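Local atomic coordinates of aerobactin synthase IucA (Klebsiella pneumoniae subsp. pneumoniae, PDB entry 5JM8), a protein that binds ATP and magnesium and probably catalyses the ATP-dependent condensation of citrate with an acetylated hydroxylysine during assembly of the siderophore aerobactin. Residues P37-I42 with A49-V54; L292-V297 with E343-L348; N362-L367 with I431-L436. All coordinates share one frame; numbering follows the deposited sequence.

Overall arrangement
The three contacts follow one another along the chain without overlapping. Contact 1 is the peripheral one, a beta hairpin in a five-stranded antiparallel sheet about 30 Å from the centre of the chain, with contact 2 on the opposite side of that centre, about 46 Å away between contact centres. Contact 3 touches the nucleotide through V365; contact 2 lies one shell back, the side chain of L292 about 6 Å from ATP. Their centres are about 26 Å apart and their nearest atoms about 13 Å; their strands 345-350 and 360-363 are consecutive along the chain but lie in different sheets. Nearest atoms of contacts 1 and 3 are about 20 Å apart.

Contact 1. Residues P37-I42 with A49-V54; sequences PTQLII and ALHFRV
Backbone bonding holds 37-42 and 49-54 together as the two arms of an antiparallel beta hairpin. L40 and F52 form one hydrogen-bonded pair, with L40 N 2.8 Å from F52 O and F52 N giving a bond back to L40 O; I42 and L50 form the next. In most of these bonds the donor lies in the carbonyl plane, but L50 N approaches I42 O from above it. A further bond, V54 N to T38 O at 3.3 Å, continues the pairing beyond Q39. In the non-hydrogen-bonded pair of I41 with H51, the alpha C-H of I41 points at L50 O.

The side-chain hydrogen bond between the two strands lies on the face that carries Q39, I41, H51 and R53. Q39 is extended beyond CG, so its amide reaches H51, whose ND1 donates to OE1 at 3.1 Å. The oxygen lies in the imidazole plane, 2° out of it, while the amide stands nearly perpendicular to the ring at 79°. R53 turns its guanidinium to E66 on strand 64-72 for a salt bridge.

Apolar packing occupies both faces. I41 runs alongside H51 and lays CG1 over the middle of the ring, 3.8 Å from its centroid, a CH-pi contact, while its CG2 branch meets A49 CB. Across the sheet, I42 CD1 comes to 3.6 Å from F52 CE2, and V54 CG2 touches L40 CB at 3.7 Å. Helix 82-96 covers this second face through L85 and I89.

The hairpin is therefore two-sided in chemistry: oily against the helix, mixed on the other face. There H51 is gripped twice, by an in-plane bond to Q39 and by I41 over its face, which fixes its ring rotation; the bond is consistent with a proton on ND1.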
loop_
_atom_site.group_PDB
_atom_site.type_symbol
_atom_site.label_atom_id
_atom_site.label_comp_id
_atom_site.label_asym_id
_atom_site.label_seq_id
_atom_site.Cartn_x
_atom_site.Cartn_y
_atom_site.Cartn_z
ATOM N N PRO A 37 -45.884 -10.642 26.207
ATOM C CA PRO A 37 -45.128 -9.795 25.260
ATOM C C PRO A 37 -46.018 -9.140 24.211
ATOM O O PRO A 37 -46.916 -9.779 23.665
ATOM C CB PRO A 37 -44.147 -10.770 24.592
ATOM C CG PRO A 37 -44.786 -12.101 24.707
ATOM C CD PRO A 37 -45.310 -12.060 26.100
ATOM N N THR A 38 -45.757 -7.867 23.941
ATOM C CA THR A 38 -46.525 -7.104 22.967
ATOM C C THR A 38 -46.512 -7.744 21.586
ATOM O O THR A 38 -45.488 -8.254 21.134
ATOM C CB THR A 38 -45.987 -5.668 22.836
ATOM O OG1 THR A 38 -46.036 -5.015 24.110
ATOM C CG2 THR A 38 -46.810 -4.881 21.832
ATOM N N GLN A 39 -47.658 -7.705 20.919
ATOM C CA GLN A 39 -47.789 -8.260 19.577
ATOM C C GLN A 39 -48.492 -7.266 18.664
ATOM O O GLN A 39 -49.410 -6.564 19.089
ATOM C CB GLN A 39 -48.560 -9.582 19.604
ATOM C CG GLN A 39 -47.827 -10.722 20.296
ATOM C CD GLN A 39 -48.570 -12.037 20.186
ATOM O OE1 GLN A 39 -49.753 -12.066 19.848
ATOM N NE2 GLN A 39 -47.877 -13.137 20.467
ATOM N N LEU A 40 -48.052 -7.204 17.412
ATOM C CA LEU A 40 -48.693 -6.356 16.415
ATOM C C LEU A 40 -49.681 -7.185 15.604
ATOM O O LEU A 40 -49.351 -8.275 15.131
ATOM C CB LEU A 40 -47.651 -5.706 15.503
ATOM C CG LEU A 40 -48.197 -4.641 14.549
ATOM C CD1 LEU A 40 -47.216 -3.485 14.421
ATOM C CD2 LEU A 40 -48.496 -5.243 13.185
ATOM N N ILE A 41 -50.891 -6.659 15.449
ATOM C CA ILE A 41 -51.977 -7.398 14.825
ATOM C C ILE A 41 -52.404 -6.760 13.507
ATOM O O ILE A 41 -52.628 -5.551 13.433
ATOM C CB ILE A 41 -53.193 -7.493 15.775
ATOM C CG1 ILE A 41 -52.804 -8.262 17.040
ATOM C CG2 ILE A 41 -54.372 -8.179 15.085
ATOM C CD1 ILE A 41 -53.815 -8.165 18.162
ATOM N N ILE A 42 -52.508 -7.591 12.475
ATOM C CA ILE A 42 -53.038 -7.175 11.182
ATOM C C ILE A 42 -54.293 -7.991 10.886
ATOM O O ILE A 42 -54.196 -9.155 10.498
ATOM C CB ILE A 42 -52.015 -7.366 10.050
ATOM C CG1 ILE A 42 -50.738 -6.575 10.352
ATOM C CG2 ILE A 42 -52.623 -6.931 8.718
ATOM C CD1 ILE A 42 -49.598 -6.824 9.386
ATOM N N ALA A 49 -56.953 -12.998 12.163
ATOM C CA ALA A 49 -55.913 -11.977 12.157
ATOM C C ALA A 49 -54.523 -12.591 12.284
ATOM O O ALA A 49 -54.376 -13.727 12.735
ATOM C CB ALA A 49 -56.152 -10.987 13.282
ATOM N N LEU A 50 -53.510 -11.824 11.886
ATOM C CA LEU A 50 -52.117 -12.243 12.002
ATOM C C LEU A 50 -51.470 -11.564 13.198
ATOM O O LEU A 50 -51.534 -10.345 13.331
ATOM C CB LEU A 50 -51.348 -11.912 10.723
ATOM C CG LEU A 50 -51.749 -12.722 9.487
ATOM C CD1 LEU A 50 -51.165 -12.110 8.224
ATOM C CD2 LEU A 50 -51.316 -14.178 9.625
ATOM N N HIS A 51 -50.846 -12.362 14.059
ATOM C CA HIS A 51 -50.191 -11.853 15.260
ATOM C C HIS A 51 -48.669 -11.932 15.176
ATOM O O HIS A 51 -48.099 -13.022 15.159
ATOM C CB HIS A 51 -50.669 -12.631 16.482
ATOM C CG HIS A 51 -52.070 -12.307 16.900
ATOM N ND1 HIS A 51 -52.384 -11.937 18.187
ATOM C CD2 HIS A 51 -53.233 -12.287 16.204
ATOM C CE1 HIS A 51 -53.682 -11.708 18.272
ATOM N NE2 HIS A 51 -54.222 -11.913 17.085
ATOM N N PHE A 52 -48.023 -10.769 15.142
ATOM C CA PHE A 52 -46.567 -10.683 15.051
ATOM C C PHE A 52 -45.935 -10.299 16.386
ATOM O O PHE A 52 -46.208 -9.226 16.923
ATOM C CB PHE A 52 -46.158 -9.663 13.985
ATOM C CG PHE A 52 -46.605 -10.024 12.596
ATOM C CD1 PHE A 52 -45.852 -10.885 11.817
ATOM C CD2 PHE A 52 -47.773 -9.500 12.071
ATOM C CE1 PHE A 52 -46.258 -11.218 10.537
ATOM C CE2 PHE A 52 -48.183 -9.832 10.791
ATOM C CZ PHE A 52 -47.425 -10.691 10.025
ATOM N N ARG A 53 -45.081 -11.172 16.911
ATOM C CA ARG A 53 -44.321 -10.863 18.115
ATOM C C ARG A 53 -43.362 -9.718 17.822
ATOM O O ARG A 53 -42.552 -9.803 16.901
ATOM C CB ARG A 53 -43.550 -12.090 18.606
ATOM C CG ARG A 53 -44.425 -13.267 18.987
ATOM C CD ARG A 53 -43.585 -14.479 19.356
ATOM N NE ARG A 53 -42.743 -14.224 20.522
ATOM C CZ ARG A 53 -41.826 -15.068 20.986
ATOM N NH1 ARG A 53 -41.620 -16.233 20.385
ATOM N NH2 ARG A 53 -41.111 -14.743 22.055
ATOM N N VAL A 54 -43.464 -8.647 18.603
ATOM C CA VAL A 54 -42.647 -7.456 18.391
ATOM C C VAL A 54 -41.427 -7.438 19.309
ATOM O O VAL A 54 -41.558 -7.359 20.531
ATOM C CB VAL A 54 -43.469 -6.176 18.622
ATOM C CG1 VAL A 54 -42.621 -4.941 18.366
ATOM C CG2 VAL A 54 -44.701 -6.166 17.727
#

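Contact 2. Residues L292-V297 with E343-L348; sequences LSVKEV and ESLFAL
The phenyl ring of F346 is the one aromatic group here, and it turns its back on the helix. The CB of F346 points away from 292-297, and L348 CG sits at the ring edge, in its plane. The ring of F224 meets it at about 55°, and L202 of helix 198-209 and I277 of strand 275-284 pack around it.

On the other side of strand 345-350, L345 and A347 face the N-terminal end of helix 294-306. L345 makes the main approach. With CG anti to its carbonyl carbon (chi1 -69°), it carries CD1 up against the backbone leading into the helix, 3.6 Å from L292 O and 3.7 Å from V294 N. V294 CG2 touches the same methyl more loosely. L292 and L345 meet base to base, CB to CB at 4.3 Å, while L292 CD1 reaches along the strand to F346 CA at 4.2 Å. One turn further on, V297 CG1 meets A347 CB at 4.4 Å.

S293 is the N-cap of the helix. Its OG accepts from E296 N at 3.3 Å with an N-H...O angle of 160°, and V297 N bonds to S293 O. S280 on strand 275-284 links both sides, taking L292 N on its OG and pairing through its backbone with L345.

Apolar side chains carry the contact, packing on one another and on backbone atoms, so shape rather than directed bonds seats the helix on the sheet. S293 caps the helix through E296 N; the side chain of L292, just before it, is about 6 Å from ATP.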
loop_
_atom_site.group_PDB
_atom_site.type_symbol
_atom_site.label_atom_id
_atom_site.label_comp_id
_atom_site.label_asym_id
_atom_site.label_seq_id
_atom_site.Cartn_x
_atom_site.Cartn_y
_atom_site.Cartn_z
ATOM N N LEU A 292 -31.910 4.834 -19.199
ATOM C CA LEU A 292 -31.746 6.281 -19.165
ATOM C C LEU A 292 -32.397 6.915 -20.381
ATOM O O LEU A 292 -32.660 6.244 -21.379
ATOM C CB LEU A 292 -30.266 6.660 -19.123
ATOM C CG LEU A 292 -29.490 6.293 -17.861
ATOM C CD1 LEU A 292 -28.010 6.576 -18.065
ATOM C CD2 LEU A 292 -30.030 7.057 -16.662
ATOM N N SER A 293 -32.653 8.214 -20.286
ATOM C CA SER A 293 -33.136 8.987 -21.417
ATOM C C SER A 293 -32.226 10.189 -21.621
ATOM O O SER A 293 -31.539 10.619 -20.693
ATOM C CB SER A 293 -34.580 9.434 -21.193
ATOM O OG SER A 293 -34.681 10.277 -20.059
ATOM N N VAL A 294 -32.214 10.716 -22.841
ATOM C CA VAL A 294 -31.455 11.922 -23.147
ATOM C C VAL A 294 -31.855 13.025 -22.179
ATOM O O VAL A 294 -31.028 13.804 -21.720
ATOM C CB VAL A 294 -31.699 12.387 -24.593
ATOM C CG1 VAL A 294 -31.054 13.746 -24.839
ATOM C CG2 VAL A 294 -31.169 11.357 -25.573
ATOM N N LYS A 295 -33.148 13.067 -21.888
ATOM C CA LYS A 295 -33.727 13.975 -20.910
ATOM C C LYS A 295 -32.980 13.965 -19.574
ATOM O O LYS A 295 -32.486 14.997 -19.120
ATOM C CB LYS A 295 -35.188 13.585 -20.702
ATOM C CG LYS A 295 -35.996 14.459 -19.774
ATOM C CD LYS A 295 -37.410 13.900 -19.698
ATOM C CE LYS A 295 -38.333 14.748 -18.850
ATOM N NZ LYS A 295 -38.642 16.024 -19.533
ATOM N N GLU A 296 -32.893 12.787 -18.963
ATOM C CA GLU A 296 -32.300 12.633 -17.635
ATOM C C GLU A 296 -30.801 12.929 -17.605
ATOM O O GLU A 296 -30.289 13.443 -16.614
ATOM C CB GLU A 296 -32.548 11.215 -17.113
ATOM C CG GLU A 296 -34.023 10.866 -16.931
ATOM C CD GLU A 296 -34.264 9.375 -16.758
ATOM O OE1 GLU A 296 -33.283 8.628 -16.560
ATOM O OE2 GLU A 296 -35.437 8.950 -16.823
ATOM N N VAL A 297 -30.095 12.600 -18.681
ATOM C CA VAL A 297 -28.651 12.810 -18.709
ATOM C C VAL A 297 -28.321 14.281 -18.960
ATOM O O VAL A 297 -27.210 14.727 -18.675
ATOM C CB VAL A 297 -27.961 11.923 -19.779
ATOM C CG1 VAL A 297 -28.160 10.448 -19.449
ATOM C CG2 VAL A 297 -28.477 12.231 -21.174
ATOM N N GLU A 343 -31.314 2.808 -25.040
ATOM C CA GLU A 343 -30.873 1.591 -24.374
ATOM C C GLU A 343 -29.349 1.452 -24.398
ATOM O O GLU A 343 -28.794 0.575 -23.737
ATOM C CB GLU A 343 -31.528 0.369 -25.023
ATOM C CG GLU A 343 -33.048 0.353 -24.910
ATOM C CD GLU A 343 -33.653 -0.987 -25.290
ATOM O OE1 GLU A 343 -32.999 -1.745 -26.036
ATOM O OE2 GLU A 343 -34.781 -1.285 -24.839
ATOM N N SER A 344 -28.682 2.324 -25.153
ATOM C CA SER A 344 -27.223 2.311 -25.256
ATOM C C SER A 344 -26.579 3.410 -24.413
ATOM O O SER A 344 -25.359 3.436 -24.240
ATOM C CB SER A 344 -26.790 2.475 -26.714
ATOM O OG SER A 344 -27.123 3.763 -27.201
ATOM N N LEU A 345 -27.400 4.315 -23.891
ATOM C CA LEU A 345 -26.906 5.477 -23.158
ATOM C C LEU A 345 -26.125 5.117 -21.902
ATOM O O LEU A 345 -26.405 4.119 -21.240
ATOM C CB LEU A 345 -28.069 6.386 -22.757
ATOM C CG LEU A 345 -28.799 7.137 -23.870
ATOM C CD1 LEU A 345 -30.053 7.786 -23.311
ATOM C CD2 LEU A 345 -27.899 8.179 -24.509
ATOM N N PHE A 346 -25.134 5.947 -21.597
ATOM C CA PHE A 346 -24.497 5.948 -20.290
ATOM C C PHE A 346 -24.095 7.371 -19.951
ATOM O O PHE A 346 -23.997 8.222 -20.837
ATOM C CB PHE A 346 -23.279 5.022 -20.255
ATOM C CG PHE A 346 -22.151 5.459 -21.148
ATOM C CD1 PHE A 346 -21.273 6.454 -20.749
ATOM C CD2 PHE A 346 -21.960 4.862 -22.382
ATOM C CE1 PHE A 346 -20.237 6.854 -21.571
ATOM C CE2 PHE A 346 -20.924 5.256 -23.206
ATOM C CZ PHE A 346 -20.060 6.252 -22.797
ATOM N N ALA A 347 -23.865 7.624 -18.669
ATOM C CA ALA A 347 -23.353 8.908 -18.220
ATOM C C ALA A 347 -22.092 8.686 -17.404
ATOM O O ALA A 347 -21.950 7.667 -16.729
ATOM C CB ALA A 347 -24.397 9.644 -17.409
ATOM N N LEU A 348 -21.173 9.641 -17.477
ATOM C CA LEU A 348 -19.911 9.547 -16.757
ATOM C C LEU A 348 -19.939 10.407 -15.503
ATOM O O LEU A 348 -20.196 11.609 -15.567
ATOM C CB LEU A 348 -18.750 9.964 -17.656
ATOM C CG LEU A 348 -18.481 9.050 -18.854
ATOM C CD1 LEU A 348 -17.426 9.671 -19.748
ATOM C CD2 LEU A 348 -18.055 7.657 -18.409
#

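Contact 3. Residues N362-L367 with I431-L436; sequences NVLVSL and ILVQML. With ATP (adenosine-5'-triphosphate), chain I.
A strand that turns into a helix beside the adenine of ATP forms one half of this contact; the other half is strand 431-435 of the same mixed sheet, which starts straight after the magnesium-binding residues Q429 and N430. N362 and V433 make an antiparallel hydrogen-bonded pair, V433 N lying 2.8 Å from N362 O and N362 N bonding back more distantly to V433 O. Both donors stand above the carbonyl planes. Where the chain bends into the helix, L364 N donates to I431 O at 2.9 Å, nearly along the C=O axis (175°).

Side chains fill both faces. V363 CB is met at 3.7 Å by CD2 of L432, crossing obliquely, and residues of helix 138-142 close over this face. On the other, L364 CD1 faces V433 CG2. M435, bent at chi3 (-80°), brings its CE against N362 and L367: the methyl lies 3.2 Å from N362 OD1 and 4.0 Å from L367 CD1, the latter tip to tip. N362 ND2 donates to L136 O.

V365 makes no contact with strand 431-435. Its CG2, anti to the backbone N, points at the base instead, 3.4 Å from ATP N7 and 3.7 Å from ATP N6. Q434 and L436 pack against L436 and Q434 of the second subunit.

All residues touching across the contact are buried. Two backbone bonds pair N362 with V433, and a third, from L364 N, holds the start of the adenine-lining turn to the strand after the metal ligands. V365 offers the base an apolar methyl; other residues, among them K278, hydrogen-bond ATP.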
loop_
_atom_site.group_PDB
_atom_site.type_symbol
_atom_site.label_atom_id
_atom_site.label_comp_id
_atom_site.label_asym_id
_atom_site.label_seq_id
_atom_site.Cartn_x
_atom_site.Cartn_y
_atom_site.Cartn_z
ATOM N N ASN A 362 -18.804 6.007 2.926
ATOM C CA ASN A 362 -19.794 4.944 2.771
ATOM C C ASN A 362 -21.171 5.483 2.405
ATOM O O ASN A 362 -21.588 6.534 2.896
ATOM C CB ASN A 362 -19.921 4.123 4.059
ATOM C CG ASN A 362 -18.586 3.599 4.570
ATOM O OD1 ASN A 362 -18.420 3.379 5.769
ATOM N ND2 ASN A 362 -17.635 3.388 3.665
ATOM N N VAL A 363 -21.884 4.752 1.555
ATOM C CA VAL A 363 -23.274 5.080 1.279
ATOM C C VAL A 363 -24.088 4.787 2.539
ATOM O O VAL A 363 -23.926 3.744 3.173
ATOM C CB VAL A 363 -23.826 4.295 0.073
ATOM C CG1 VAL A 363 -23.847 2.796 0.363
ATOM C CG2 VAL A 363 -25.208 4.804 -0.303
ATOM N N LEU A 364 -24.955 5.726 2.904
ATOM C CA LEU A 364 -25.653 5.678 4.184
ATOM C C LEU A 364 -26.529 4.434 4.333
ATOM O O LEU A 364 -26.624 3.863 5.421
ATOM C CB LEU A 364 -26.506 6.941 4.349
ATOM C CG LEU A 364 -27.330 7.088 5.630
ATOM C CD1 LEU A 364 -26.435 7.119 6.856
ATOM C CD2 LEU A 364 -28.199 8.341 5.562
ATOM N N VAL A 365 -27.151 4.012 3.235
ATOM C CA VAL A 365 -28.148 2.944 3.271
ATOM C C VAL A 365 -27.567 1.611 3.747
ATOM O O VAL A 365 -28.272 0.789 4.331
ATOM C CB VAL A 365 -28.794 2.746 1.880
ATOM C CG1 VAL A 365 -27.770 2.256 0.867
ATOM C CG2 VAL A 365 -29.962 1.780 1.967
ATOM N N SER A 366 -26.282 1.401 3.496
ATOM C CA SER A 366 -25.626 0.164 3.898
ATOM C C SER A 366 -25.347 0.159 5.400
ATOM O O SER A 366 -25.283 -0.900 6.026
ATOM C CB SER A 366 -24.322 -0.024 3.119
ATOM O OG SER A 366 -24.571 -0.069 1.726
ATOM N N LEU A 367 -25.197 1.348 5.974
ATOM C CA LEU A 367 -24.854 1.477 7.384
ATOM C C LEU A 367 -26.083 1.270 8.255
ATOM O O LEU A 367 -26.045 0.546 9.249
ATOM C CB LEU A 367 -24.238 2.850 7.665
ATOM C CG LEU A 367 -22.950 3.181 6.912
ATOM C CD1 LEU A 367 -22.586 4.639 7.112
ATOM C CD2 LEU A 367 -21.814 2.280 7.367
ATOM N N ILE A 431 -26.728 9.552 -0.508
ATOM C CA ILE A 431 -25.889 10.164 0.512
ATOM C C ILE A 431 -24.650 9.325 0.806
ATOM O O ILE A 431 -24.753 8.225 1.354
ATOM C CB ILE A 431 -26.672 10.368 1.820
ATOM C CG1 ILE A 431 -27.736 11.446 1.629
ATOM C CG2 ILE A 431 -25.734 10.772 2.953
ATOM C CD1 ILE A 431 -28.799 11.468 2.713
ATOM N N LEU A 432 -23.485 9.858 0.447
ATOM C CA LEU A 432 -22.214 9.263 0.841
ATOM C C LEU A 432 -21.672 10.032 2.040
ATOM O O LEU A 432 -21.407 11.233 1.959
ATOM C CB LEU A 432 -21.216 9.279 -0.315
ATOM C CG LEU A 432 -21.704 8.644 -1.620
ATOM C CD1 LEU A 432 -20.692 8.846 -2.740
ATOM C CD2 LEU A 432 -21.993 7.162 -1.423
ATOM N N VAL A 433 -21.529 9.333 3.159
ATOM C CA VAL A 433 -21.053 9.947 4.392
ATOM C C VAL A 433 -19.543 9.813 4.483
ATOM O O VAL A 433 -19.019 8.731 4.741
ATOM C CB VAL A 433 -21.711 9.312 5.636
ATOM C CG1 VAL A 433 -21.182 9.947 6.914
ATOM C CG2 VAL A 433 -23.220 9.465 5.564
ATOM N N GLN A 434 -18.849 10.923 4.256
ATOM C CA GLN A 434 -17.401 10.950 4.358
ATOM C C GLN A 434 -17.001 10.934 5.822
ATOM O O GLN A 434 -17.178 11.927 6.528
ATOM C CB GLN A 434 -16.835 12.188 3.665
ATOM C CG GLN A 434 -15.313 12.219 3.587
ATOM C CD GLN A 434 -14.779 13.557 3.110
ATOM O OE1 GLN A 434 -15.450 14.585 3.218
ATOM N NE2 GLN A 434 -13.564 13.548 2.578
ATOM N N MET A 435 -16.471 9.804 6.276
ATOM C CA MET A 435 -16.060 9.658 7.666
ATOM C C MET A 435 -14.546 9.647 7.820
ATOM O O MET A 435 -13.814 9.332 6.885
ATOM C CB MET A 435 -16.632 8.373 8.264
ATOM C CG MET A 435 -18.112 8.423 8.570
ATOM S SD MET A 435 -18.689 6.848 9.213
ATOM C CE MET A 435 -18.851 5.916 7.697
ATOM N N LEU A 436 -14.098 10.001 9.019
ATOM C CA LEU A 436 -12.691 9.946 9.387
ATOM C C LEU A 436 -12.615 9.524 10.847
ATOM O O LEU A 436 -12.919 10.310 11.743
ATOM C CB LEU A 436 -12.003 11.300 9.170
ATOM C CG LEU A 436 -10.531 11.403 9.587
ATOM C CD1 LEU A 436 -9.665 10.397 8.849
ATOM C CD2 LEU A 436 -10.002 12.817 9.364
HETATM P PG ATP I . -27.302 6.047 -9.006
HETATM O O1G ATP I . -26.204 5.148 -9.516
HETATM O O2G ATP I . -27.102 6.494 -7.578
HETATM O O3G ATP I . -27.653 7.178 -9.941
HETATM P PB ATP I . -30.106 5.394 -9.418
HETATM O O1B ATP I . -30.693 4.103 -9.930
HETATM O O2B ATP I . -30.128 6.623 -10.299
HETATM O O3B ATP I . -28.601 5.084 -8.904
HETATM P PA ATP I . -32.392 5.776 -7.735
HETATM O O1A ATP I . -33.097 6.038 -9.042
HETATM O O2A ATP I . -32.624 6.695 -6.562
HETATM O O3A ATP I . -30.804 5.747 -8.007
HETATM O "O5'" ATP I . -32.689 4.279 -7.233
HETATM C "C5'" ATP I . -32.078 3.852 -6.020
HETATM C "C4'" ATP I . -31.787 2.359 -6.027
HETATM O "O4'" ATP I . -31.234 2.008 -4.756
HETATM C "C3'" ATP I . -33.027 1.503 -6.237
HETATM O "O3'" ATP I . -32.779 0.542 -7.271
HETATM C "C2'" ATP I . -33.287 0.824 -4.906
HETATM O "O2'" ATP I . -33.636 -0.550 -5.068
HETATM C "C1'" ATP I . -31.977 0.951 -4.146
HETATM N N9 ATP I . -32.197 1.269 -2.718
HETATM C C8 ATP I . -31.773 0.498 -1.702
HETATM N N7 ATP I . -32.120 1.043 -0.509
HETATM C C5 ATP I . -32.776 2.188 -0.764
HETATM C C6 ATP I . -33.408 3.248 0.047
HETATM N N6 ATP I . -33.386 3.157 1.398
HETATM N N1 ATP I . -33.991 4.279 -0.605
HETATM C C2 ATP I . -34.005 4.358 -1.950
HETATM N N3 ATP I . -33.447 3.426 -2.744
HETATM C C4 ATP I . -32.829 2.336 -2.224
#